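Local coordinates for protein putative methyltransferase from antibiotic biosynthesis pathway (Anabaena variabilis ATCC 29413, PDB 3EGE) that probably transfers methyl groups from S-adenosylmethionine, as other members of its methyltransferase superfamily do, at residues R138-Y144 / W235-Y239; A191-R195 / I242-I248; Y84-L88 / K112-E116. One frame throughout, in Å; residues are numbered along the deposited sequence.

In the fold
Contact 3 closes first along the chain: the loop after strand 78-81 meets helix 110-120 within the methyltransferase domain, beside the parallel half of an eight-stranded mixed sheet. Contacts 1 and 2 lie on the opposite side of the chain's centre, their centres about 39 and 36 Å from that of contact 3. These two alternate along the chain and adjoin, with centres about 11 Å apart; W140 NE1 meets W193 O at 2.8 Å, a probable hydrogen bond. Together they pack helix 234-239 and the segment ending in strand 247-248 against the loops holding 138-144 and 191-195, so the helical region is joined to the outer strand of the sheet, far from the parallel strands beside contact 3.

Contact 1 (R138-Y144 / W235-Y239); sequences RIWLYDY and WIRKY
W140 lays its CB over the face of the Y239 ring, 3.4 Å from the ring centroid and 17° off the normal, a CH-pi contact whose closest atoms are W140 CB and Y239 CD1 at 3.3 Å. The same pair sets the register, with CA atoms of W140 and Y239 6.6 Å apart. W140 uses chi1 p (66°) and chi2 -89°, which turns a face of its indole to W235. That residue, at chi1 t and chi2 95°, presents its edge: the W140 six-membered and W235 five-membered ring centroids lie 4.8 Å apart with planes at 80°, a T-shaped pair, and W140 CE3 is 3.3 Å from W235 NE1. W140, W235 and Y239 thus form an aromatic cluster between the short helix 234-239, where Y239 N bonds W235 O at 2.7 Å, and a loop whose residues 140-143 have helical phi/psi, with D143 N to W140 O at 3.0 Å. L226 of helix 216-231 touches W140 and W235, extending this apolar patch, while W140 NE1 is hydrogen-bonded to W193 O. On the polar side, Y239 OH donates to D143 OD2 at 2.5 Å; the same OD2 takes the salt bridge from R138 NH2 at 3.0 Å, so one carboxylate oxygen joins both segments. Y144, chi1 m, brings its CE2 to 3.8 Å from Y239 CE2 and to 4.0 Å from W235 CD1. Y144 OH is hydrogen-bonded, and K238 NZ salt-bridged, to D229 of helix 216-231, which leaves these two atoms 3.9 Å apart.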
loop_
_atom_site.group_PDB
_atom_site.type_symbol
_atom_site.label_atom_id
_atom_site.label_comp_id
_atom_site.label_asym_id
_atom_site.label_seq_id
_atom_site.Cartn_x
_atom_site.Cartn_y
_atom_site.Cartn_z
ATOM N N ARG A 138 16.850 -7.282 6.458
ATOM C CA ARG A 138 17.646 -7.495 5.234
ATOM C C ARG A 138 16.860 -8.351 4.210
ATOM O O ARG A 138 16.435 -9.437 4.545
ATOM C CB ARG A 138 18.953 -8.190 5.628
ATOM C CG ARG A 138 19.881 -8.599 4.496
ATOM C CD ARG A 138 20.794 -7.501 4.020
ATOM N NE ARG A 138 21.361 -7.844 2.718
ATOM C CZ ARG A 138 22.289 -8.778 2.498
ATOM N NH1 ARG A 138 22.850 -9.487 3.470
ATOM N NH2 ARG A 138 22.682 -8.988 1.261
ATOM N N ILE A 139 16.650 -7.839 3.004
ATOM C CA ILE A 139 15.935 -8.560 1.924
ATOM C C ILE A 139 16.877 -8.657 0.730
ATOM O O ILE A 139 17.475 -7.659 0.330
ATOM C CB ILE A 139 14.624 -7.804 1.407
ATOM C CG1 ILE A 139 13.775 -7.264 2.557
ATOM C CG2 ILE A 139 13.746 -8.716 0.545
ATOM C CD1 ILE A 139 13.384 -8.350 3.588
ATOM N N TRP A 140 16.981 -9.855 0.167
ATOM C CA TRP A 140 17.735 -10.129 -1.063
ATOM C C TRP A 140 17.373 -9.219 -2.255
ATOM O O TRP A 140 18.241 -8.898 -3.060
ATOM C CB TRP A 140 17.523 -11.606 -1.505
ATOM C CG TRP A 140 16.135 -11.898 -1.910
ATOM C CD1 TRP A 140 15.134 -12.305 -1.102
ATOM C CD2 TRP A 140 15.570 -11.735 -3.214
ATOM N NE1 TRP A 140 13.978 -12.412 -1.814
ATOM C CE2 TRP A 140 14.208 -12.061 -3.116
ATOM C CE3 TRP A 140 16.091 -11.336 -4.459
ATOM C CZ2 TRP A 140 13.346 -12.033 -4.219
ATOM C CZ3 TRP A 140 15.242 -11.295 -5.561
ATOM C CH2 TRP A 140 13.877 -11.629 -5.426
ATOM N N LEU A 141 16.082 -8.859 -2.361
ATOM C CA LEU A 141 15.508 -8.101 -3.484
ATOM C C LEU A 141 16.293 -6.860 -3.888
ATOM O O LEU A 141 16.540 -6.623 -5.086
ATOM C CB LEU A 141 14.041 -7.706 -3.160
ATOM C CG LEU A 141 13.178 -7.026 -4.236
ATOM C CD1 LEU A 141 13.173 -7.849 -5.531
ATOM C CD2 LEU A 141 11.728 -6.733 -3.717
ATOM N N TYR A 142 16.739 -6.118 -2.879
ATOM C CA TYR A 142 17.432 -4.845 -3.104
ATOM C C TYR A 142 18.872 -4.971 -3.562
ATOM O O TYR A 142 19.444 -3.985 -4.006
ATOM C CB TYR A 142 17.301 -3.923 -1.908
ATOM C CG TYR A 142 15.878 -3.870 -1.408
ATOM C CD1 TYR A 142 14.826 -3.492 -2.247
ATOM C CD2 TYR A 142 15.585 -4.208 -0.081
ATOM C CE1 TYR A 142 13.506 -3.472 -1.779
ATOM C CE2 TYR A 142 14.313 -4.186 0.381
ATOM C CZ TYR A 142 13.271 -3.815 -0.453
ATOM O OH TYR A 142 12.020 -3.831 0.085
ATOM N N ASP A 143 19.440 -6.168 -3.461
ATOM C CA ASP A 143 20.750 -6.436 -4.022
ATOM C C ASP A 143 20.706 -6.562 -5.563
ATOM O O ASP A 143 21.736 -6.465 -6.212
ATOM C CB ASP A 143 21.315 -7.718 -3.462
ATOM C CG ASP A 143 21.457 -7.691 -1.986
ATOM O OD1 ASP A 143 21.493 -6.590 -1.384
ATOM O OD2 ASP A 143 21.515 -8.807 -1.449
ATOM N N TYR A 144 19.525 -6.837 -6.116
ATOM C CA TYR A 144 19.299 -6.889 -7.556
ATOM C C TYR A 144 18.612 -5.643 -8.100
ATOM O O TYR A 144 18.887 -5.259 -9.248
ATOM C CB TYR A 144 18.471 -8.124 -7.938
ATOM C CG TYR A 144 19.158 -9.415 -7.607
ATOM C CD1 TYR A 144 20.043 -10.029 -8.517
ATOM C CD2 TYR A 144 18.930 -10.042 -6.381
ATOM C CE1 TYR A 144 20.682 -11.241 -8.191
ATOM C CE2 TYR A 144 19.544 -11.239 -6.056
ATOM C CZ TYR A 144 20.412 -11.842 -6.961
ATOM O OH TYR A 144 21.003 -13.024 -6.605
ATOM N N TRP A 235 21.735 -17.811 -6.093
ATOM C CA TRP A 235 20.649 -17.227 -5.294
ATOM C C TRP A 235 20.355 -18.089 -4.049
ATOM O O TRP A 235 20.224 -17.565 -2.942
ATOM C CB TRP A 235 19.367 -17.033 -6.132
ATOM C CG TRP A 235 18.302 -16.239 -5.401
ATOM C CD1 TRP A 235 18.090 -14.909 -5.498
ATOM C CD2 TRP A 235 17.338 -16.729 -4.446
ATOM N NE1 TRP A 235 17.050 -14.534 -4.699
ATOM C CE2 TRP A 235 16.575 -15.620 -4.025
ATOM C CE3 TRP A 235 17.039 -17.995 -3.917
ATOM C CZ2 TRP A 235 15.530 -15.727 -3.095
ATOM C CZ3 TRP A 235 15.988 -18.101 -2.980
ATOM C CH2 TRP A 235 15.250 -16.969 -2.587
ATOM N N ILE A 236 20.253 -19.401 -4.261
ATOM C CA ILE A 236 19.999 -20.377 -3.191
ATOM C C ILE A 236 21.141 -20.364 -2.162
ATOM O O ILE A 236 20.878 -20.328 -0.954
ATOM C CB ILE A 236 19.777 -21.817 -3.760
ATOM C CG1 ILE A 236 18.464 -21.868 -4.559
ATOM C CG2 ILE A 236 19.726 -22.871 -2.630
ATOM C CD1 ILE A 236 18.342 -23.091 -5.458
ATOM N N ARG A 237 22.379 -20.354 -2.651
ATOM C CA ARG A 237 23.570 -20.265 -1.804
ATOM C C ARG A 237 23.565 -18.993 -0.925
ATOM O O ARG A 237 23.767 -19.048 0.283
ATOM C CB ARG A 237 24.828 -20.276 -2.687
ATOM C CG ARG A 237 26.147 -20.475 -1.939
ATOM C CD ARG A 237 27.358 -20.261 -2.844
ATOM N NE ARG A 237 27.568 -18.860 -3.220
ATOM C CZ ARG A 237 28.087 -17.915 -2.428
ATOM N NH1 ARG A 237 28.401 -18.152 -1.150
ATOM N NH2 ARG A 237 28.234 -16.674 -2.905
ATOM N N LYS A 238 23.288 -17.856 -1.546
ATOM C CA LYS A 238 23.275 -16.557 -0.854
ATOM C C LYS A 238 22.056 -16.290 -0.008
ATOM O O LYS A 238 22.179 -15.722 1.072
ATOM C CB LYS A 238 23.438 -15.428 -1.882
ATOM C CG LYS A 238 24.885 -15.188 -2.292
ATOM C CD LYS A 238 25.111 -14.849 -3.759
ATOM C CE LYS A 238 24.252 -13.806 -4.348
ATOM N NZ LYS A 238 24.762 -13.503 -5.719
ATOM N N TYR A 239 20.885 -16.704 -0.489
ATOM C CA TYR A 239 19.598 -16.338 0.138
ATOM C C TYR A 239 18.572 -17.445 0.438
ATOM O O TYR A 239 17.502 -17.136 1.002
ATOM C CB TYR A 239 18.903 -15.327 -0.805
ATOM C CG TYR A 239 19.767 -14.178 -1.276
ATOM C CD1 TYR A 239 20.192 -13.181 -0.378
ATOM C CD2 TYR A 239 20.181 -14.083 -2.622
ATOM C CE1 TYR A 239 20.988 -12.114 -0.800
ATOM C CE2 TYR A 239 21.001 -13.011 -3.060
ATOM C CZ TYR A 239 21.381 -12.032 -2.145
ATOM O OH TYR A 239 22.153 -10.988 -2.556
#

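Contact 2 (A191-R195 / I242-I248); sequences AAWRR and IHHLQEI
Apolar contact centres on W193, within the type I turn A192-R195 (R195 N to A192 O 2.9 Å). With chi1 p and chi2 -92°, its indole lies against the chain from 3-10 segment 242-244 to edge strand 247-248. I248 CG2 sits over the W193 five-membered ring, 3.4 Å from the centroid and 11° off the normal, a CH-pi contact; W193 CE3 meets I242 CG1 at 3.7 Å and W193 CH2 meets L245 CB at 4.0 Å. The closest CA pair is R194 and H243, 5.9 Å.

Polar contacts come from R194, chi3 p: NH1 donates to L245 O at 3.2 Å (172°) and weakly to Q246 OE1 at 3.2 Å. Its guanidinium CZ lies over a face of the H243 ring. One water bridges R194 O (3.0 Å) and H243 ND1 (2.7 Å).

W193 NE1 bonds P181 O at the end of strand 172-181, whose L180 pairs with I248, so W193 covers the sheet edge, its one polar group satisfied, while R194 NH1 holds the L245 carbonyl.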
loop_
_atom_site.group_PDB
_atom_site.type_symbol
_atom_site.label_atom_id
_atom_site.label_comp_id
_atom_site.label_asym_id
_atom_site.label_seq_id
_atom_site.Cartn_x
_atom_site.Cartn_y
_atom_site.Cartn_z
ATOM N N ALA A 191 6.363 -8.026 -2.290
ATOM C CA ALA A 191 5.420 -9.117 -2.081
ATOM C C ALA A 191 5.923 -10.476 -2.601
ATOM O O ALA A 191 5.602 -11.503 -1.986
ATOM C CB ALA A 191 4.034 -8.760 -2.653
ATOM N N ALA A 192 6.737 -10.496 -3.671
ATOM C CA ALA A 192 7.309 -11.755 -4.190
ATOM C C ALA A 192 8.685 -12.097 -3.515
ATOM O O ALA A 192 9.560 -12.756 -4.123
ATOM C CB ALA A 192 7.419 -11.713 -5.700
ATOM N N TRP A 193 8.842 -11.699 -2.241
ATOM C CA TRP A 193 10.053 -11.983 -1.444
ATOM C C TRP A 193 10.457 -13.461 -1.321
ATOM O O TRP A 193 11.595 -13.737 -1.035
ATOM C CB TRP A 193 9.934 -11.415 -0.019
ATOM C CG TRP A 193 8.852 -11.994 0.826
ATOM C CD1 TRP A 193 7.579 -11.530 0.949
ATOM C CD2 TRP A 193 8.951 -13.123 1.699
ATOM N NE1 TRP A 193 6.881 -12.278 1.854
ATOM C CE2 TRP A 193 7.694 -13.261 2.343
ATOM C CE3 TRP A 193 9.982 -14.011 2.033
ATOM C CZ2 TRP A 193 7.425 -14.287 3.257
ATOM C CZ3 TRP A 193 9.717 -15.028 2.971
ATOM C CH2 TRP A 193 8.451 -15.158 3.557
ATOM N N ARG A 194 9.517 -14.390 -1.461
ATOM C CA ARG A 194 9.845 -15.817 -1.404
ATOM C C ARG A 194 9.674 -16.479 -2.774
ATOM O O ARG A 194 9.833 -17.692 -2.876
ATOM C CB ARG A 194 8.994 -16.517 -0.333
ATOM C CG ARG A 194 9.802 -17.521 0.508
ATOM C CD ARG A 194 8.887 -18.274 1.464
ATOM N NE ARG A 194 8.167 -19.324 0.745
ATOM C CZ ARG A 194 7.394 -20.257 1.290
ATOM N NH1 ARG A 194 7.160 -20.290 2.598
ATOM N NH2 ARG A 194 6.822 -21.170 0.499
ATOM N N ARG A 195 9.418 -15.674 -3.809
ATOM C CA ARG A 195 9.167 -16.134 -5.177
ATOM C C ARG A 195 10.007 -15.282 -6.146
ATOM O O ARG A 195 9.452 -14.562 -6.985
ATOM C CB ARG A 195 7.674 -15.990 -5.474
ATOM C CG ARG A 195 6.779 -16.911 -4.644
ATOM C CD ARG A 195 5.301 -16.562 -4.790
ATOM N NE ARG A 195 4.945 -15.334 -4.070
ATOM C CZ ARG A 195 3.757 -14.722 -4.111
ATOM N NH1 ARG A 195 2.764 -15.160 -4.870
ATOM N NH2 ARG A 195 3.571 -13.624 -3.385
ATOM N N ILE A 242 15.630 -18.091 3.286
ATOM C CA ILE A 242 14.388 -17.306 3.277
ATOM C C ILE A 242 13.155 -18.164 2.900
ATOM O O ILE A 242 12.040 -17.853 3.311
ATOM C CB ILE A 242 14.535 -16.053 2.335
ATOM C CG1 ILE A 242 13.538 -14.951 2.719
ATOM C CG2 ILE A 242 14.433 -16.453 0.861
ATOM C CD1 ILE A 242 13.721 -13.644 1.938
ATOM N N HIS A 243 13.372 -19.242 2.128
ATOM C CA HIS A 243 12.288 -20.165 1.733
ATOM C C HIS A 243 11.576 -20.856 2.914
ATOM O O HIS A 243 10.411 -21.233 2.787
ATOM C CB HIS A 243 12.783 -21.229 0.727
ATOM C CG HIS A 243 11.671 -22.048 0.140
ATOM N ND1 HIS A 243 10.845 -21.575 -0.862
ATOM C CD2 HIS A 243 11.203 -23.277 0.464
ATOM C CE1 HIS A 243 9.934 -22.490 -1.143
ATOM N NE2 HIS A 243 10.129 -23.532 -0.355
ATOM N N HIS A 244 12.263 -20.998 4.049
ATOM C CA HIS A 244 11.685 -21.639 5.230
ATOM C C HIS A 244 10.771 -20.724 6.035
ATOM O O HIS A 244 10.041 -21.222 6.885
ATOM C CB HIS A 244 12.775 -22.215 6.151
ATOM C CG HIS A 244 13.816 -23.013 5.428
ATOM N ND1 HIS A 244 13.510 -24.094 4.626
ATOM C CD2 HIS A 244 15.161 -22.880 5.384
ATOM C CE1 HIS A 244 14.623 -24.589 4.116
ATOM N NE2 HIS A 244 15.640 -23.872 4.563
ATOM N N LEU A 245 10.806 -19.414 5.790
ATOM C CA LEU A 245 9.952 -18.450 6.505
ATOM C C LEU A 245 8.551 -18.397 5.928
ATOM O O LEU A 245 8.402 -18.305 4.723
ATOM C CB LEU A 245 10.536 -17.043 6.407
ATOM C CG LEU A 245 11.908 -16.772 7.000
ATOM C CD1 LEU A 245 12.264 -15.306 6.744
ATOM C CD2 LEU A 245 11.950 -17.105 8.492
ATOM N N GLN A 246 7.529 -18.443 6.776
ATOM C CA GLN A 246 6.131 -18.291 6.305
ATOM C C GLN A 246 5.745 -16.817 6.143
ATOM O O GLN A 246 4.832 -16.510 5.368
ATOM C CB GLN A 246 5.132 -19.074 7.181
ATOM C CG GLN A 246 5.456 -20.586 7.312
ATOM C CD GLN A 246 5.846 -21.299 5.979
ATOM O OE1 GLN A 246 5.188 -21.141 4.943
ATOM N NE2 GLN A 246 6.916 -22.099 6.032
ATOM N N GLU A 247 6.425 -15.931 6.885
ATOM C CA GLU A 247 6.253 -14.482 6.766
ATOM C C GLU A 247 7.505 -13.701 7.144
ATOM O O GLU A 247 8.362 -14.198 7.874
ATOM C CB GLU A 247 5.056 -13.991 7.577
ATOM C CG GLU A 247 5.159 -14.198 9.075
ATOM C CD GLU A 247 3.851 -13.923 9.813
ATOM O OE1 GLU A 247 2.850 -13.439 9.195
ATOM O OE2 GLU A 247 3.840 -14.212 11.032
ATOM N N ILE A 248 7.572 -12.465 6.662
ATOM C CA ILE A 248 8.731 -11.585 6.853
ATOM C C ILE A 248 8.316 -10.119 7.063
ATOM O O ILE A 248 7.286 -9.687 6.549
ATOM C CB ILE A 248 9.692 -11.691 5.618
ATOM C CG1 ILE A 248 11.105 -11.237 5.983
ATOM C CG2 ILE A 248 9.143 -10.932 4.404
ATOM C CD1 ILE A 248 12.141 -11.487 4.883
HETATM O O HOH W 1 12.122 -19.413 -1.966
HETATM O O HOH W 2 4.763 -22.817 2.610
#

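Contact 3 (Y84-L88 / K112-E116); sequences YAENL and KSFQE
Y84 opens a type I turn that N87 closes, with N87 N to Y84 O at 3.2 Å; the turn lies against helix 110-120. A85 follows in helical conformation, its CB 3.3 Å from S113 OG, a hydroxyl that is hydrogen-bonded to H109 O, just ahead of the helix. One water donates to both A85 O and S113 O, each at 2.8 Å. At E86 the backbones come nearest, 4.3 Å between the CA atoms of E86 and S113. E86 O accepts from K112 NZ at 2.9 Å, reached with K112 at chi1 t and chi2 p. N87 brings its CA within 3.6 Å of E116 OE2. L88 then points its CB toward the helix, and its N donates to E116 OE2 at 2.8 Å (155°). E116, m at chi1 and chi2, also pairs through OE1 with R119. A85 and L88 both touch I41, so the turn joins helix 110-120 to the C-terminal end of strand 37-41, the loop-bearing edge of the parallel strands where Rossmann-like S-adenosylmethionine-dependent methyltransferases generally hold their cofactor.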
loop_
_atom_site.group_PDB
_atom_site.type_symbol
_atom_site.label_atom_id
_atom_site.label_comp_id
_atom_site.label_asym_id
_atom_site.label_seq_id
_atom_site.Cartn_x
_atom_site.Cartn_y
_atom_site.Cartn_z
ATOM N N TYR A 84 -7.086 15.474 -5.575
ATOM C CA TYR A 84 -5.914 15.264 -4.747
ATOM C C TYR A 84 -6.289 15.157 -3.275
ATOM O O TYR A 84 -7.269 15.743 -2.818
ATOM C CB TYR A 84 -4.921 16.402 -4.936
ATOM C CG TYR A 84 -4.386 16.568 -6.343
ATOM C CD1 TYR A 84 -3.461 15.660 -6.865
ATOM C CD2 TYR A 84 -4.759 17.667 -7.129
ATOM C CE1 TYR A 84 -2.937 15.809 -8.156
ATOM C CE2 TYR A 84 -4.242 17.847 -8.442
ATOM C CZ TYR A 84 -3.328 16.909 -8.938
ATOM O OH TYR A 84 -2.820 17.074 -10.207
ATOM N N ALA A 85 -5.473 14.429 -2.532
ATOM C CA ALA A 85 -5.666 14.203 -1.089
ATOM C C ALA A 85 -5.753 15.475 -0.238
ATOM O O ALA A 85 -6.482 15.493 0.768
ATOM C CB ALA A 85 -4.586 13.282 -0.559
ATOM N N GLU A 86 -5.041 16.525 -0.666
ATOM C CA GLU A 86 -4.989 17.815 0.055
ATOM C C GLU A 86 -6.224 18.724 -0.067
ATOM O O GLU A 86 -6.303 19.768 0.614
ATOM C CB GLU A 86 -3.723 18.627 -0.313
ATOM C CG GLU A 86 -3.584 19.165 -1.765
ATOM C CD GLU A 86 -2.913 18.207 -2.770
ATOM O OE1 GLU A 86 -2.666 17.016 -2.417
ATOM O OE2 GLU A 86 -2.639 18.664 -3.922
ATOM N N ASN A 87 -7.135 18.366 -0.972
ATOM C CA ASN A 87 -8.349 19.122 -1.216
ATOM C C ASN A 87 -9.465 18.179 -1.693
ATOM O O ASN A 87 -9.703 18.000 -2.902
ATOM C CB ASN A 87 -8.068 20.231 -2.222
ATOM C CG ASN A 87 -9.291 21.103 -2.491
ATOM O OD1 ASN A 87 -10.137 21.336 -1.605
ATOM N ND2 ASN A 87 -9.385 21.605 -3.716
ATOM N N LEU A 88 -10.120 17.559 -0.712
ATOM C CA LEU A 88 -11.204 16.629 -0.954
ATOM C C LEU A 88 -12.501 17.414 -1.169
ATOM O O LEU A 88 -12.790 18.339 -0.416
ATOM C CB LEU A 88 -11.346 15.654 0.213
ATOM C CG LEU A 88 -10.100 14.829 0.599
ATOM C CD1 LEU A 88 -10.344 14.033 1.926
ATOM C CD2 LEU A 88 -9.649 13.885 -0.510
ATOM N N LYS A 112 -1.789 18.565 5.394
ATOM C CA LYS A 112 -3.108 19.006 4.923
ATOM C C LYS A 112 -4.012 17.798 4.541
ATOM O O LYS A 112 -5.221 17.838 4.796
ATOM C CB LYS A 112 -2.949 19.995 3.746
ATOM C CG LYS A 112 -4.257 20.572 3.170
ATOM C CD LYS A 112 -4.979 21.529 4.129
ATOM C CE LYS A 112 -6.434 21.744 3.715
ATOM N NZ LYS A 112 -6.575 22.102 2.265
ATOM N N SER A 113 -3.434 16.749 3.939
ATOM C CA SER A 113 -4.178 15.511 3.623
ATOM C C SER A 113 -4.718 14.835 4.893
ATOM O O SER A 113 -5.872 14.365 4.930
ATOM C CB SER A 113 -3.336 14.527 2.814
ATOM O OG SER A 113 -2.939 15.128 1.593
ATOM N N PHE A 114 -3.898 14.836 5.942
ATOM C CA PHE A 114 -4.315 14.328 7.247
ATOM C C PHE A 114 -5.444 15.162 7.851
ATOM O O PHE A 114 -6.441 14.594 8.296
ATOM C CB PHE A 114 -3.139 14.202 8.208
ATOM C CG PHE A 114 -2.191 13.068 7.910
ATOM C CD1 PHE A 114 -2.519 11.968 7.077
ATOM C CD2 PHE A 114 -0.995 13.018 8.612
ATOM C CE1 PHE A 114 -1.630 10.914 6.903
ATOM C CE2 PHE A 114 -0.111 11.963 8.454
ATOM C CZ PHE A 114 -0.424 10.908 7.610
ATOM N N GLN A 115 -5.286 16.491 7.816
ATOM C CA GLN A 115 -6.318 17.451 8.260
ATOM C C GLN A 115 -7.635 17.235 7.528
ATOM O O GLN A 115 -8.702 17.288 8.154
ATOM C CB GLN A 115 -5.853 18.894 8.048
ATOM C CG GLN A 115 -4.682 19.294 8.916
ATOM C CD GLN A 115 -3.994 20.564 8.479
ATOM O OE1 GLN A 115 -4.527 21.345 7.690
ATOM N NE2 GLN A 115 -2.801 20.786 9.006
ATOM N N GLU A 116 -7.537 16.986 6.213
ATOM C CA GLU A 116 -8.694 16.649 5.361
ATOM C C GLU A 116 -9.408 15.356 5.784
ATOM O O GLU A 116 -10.635 15.299 5.731
ATOM C CB GLU A 116 -8.292 16.552 3.862
ATOM C CG GLU A 116 -8.097 17.863 3.109
ATOM C CD GLU A 116 -9.386 18.640 2.956
ATOM O OE1 GLU A 116 -9.757 19.412 3.880
ATOM O OE2 GLU A 116 -10.027 18.489 1.903
HETATM O O HOH W 3 -6.981 13.459 2.572
HETATM O O HOH W 4 -11.226 20.535 0.768
#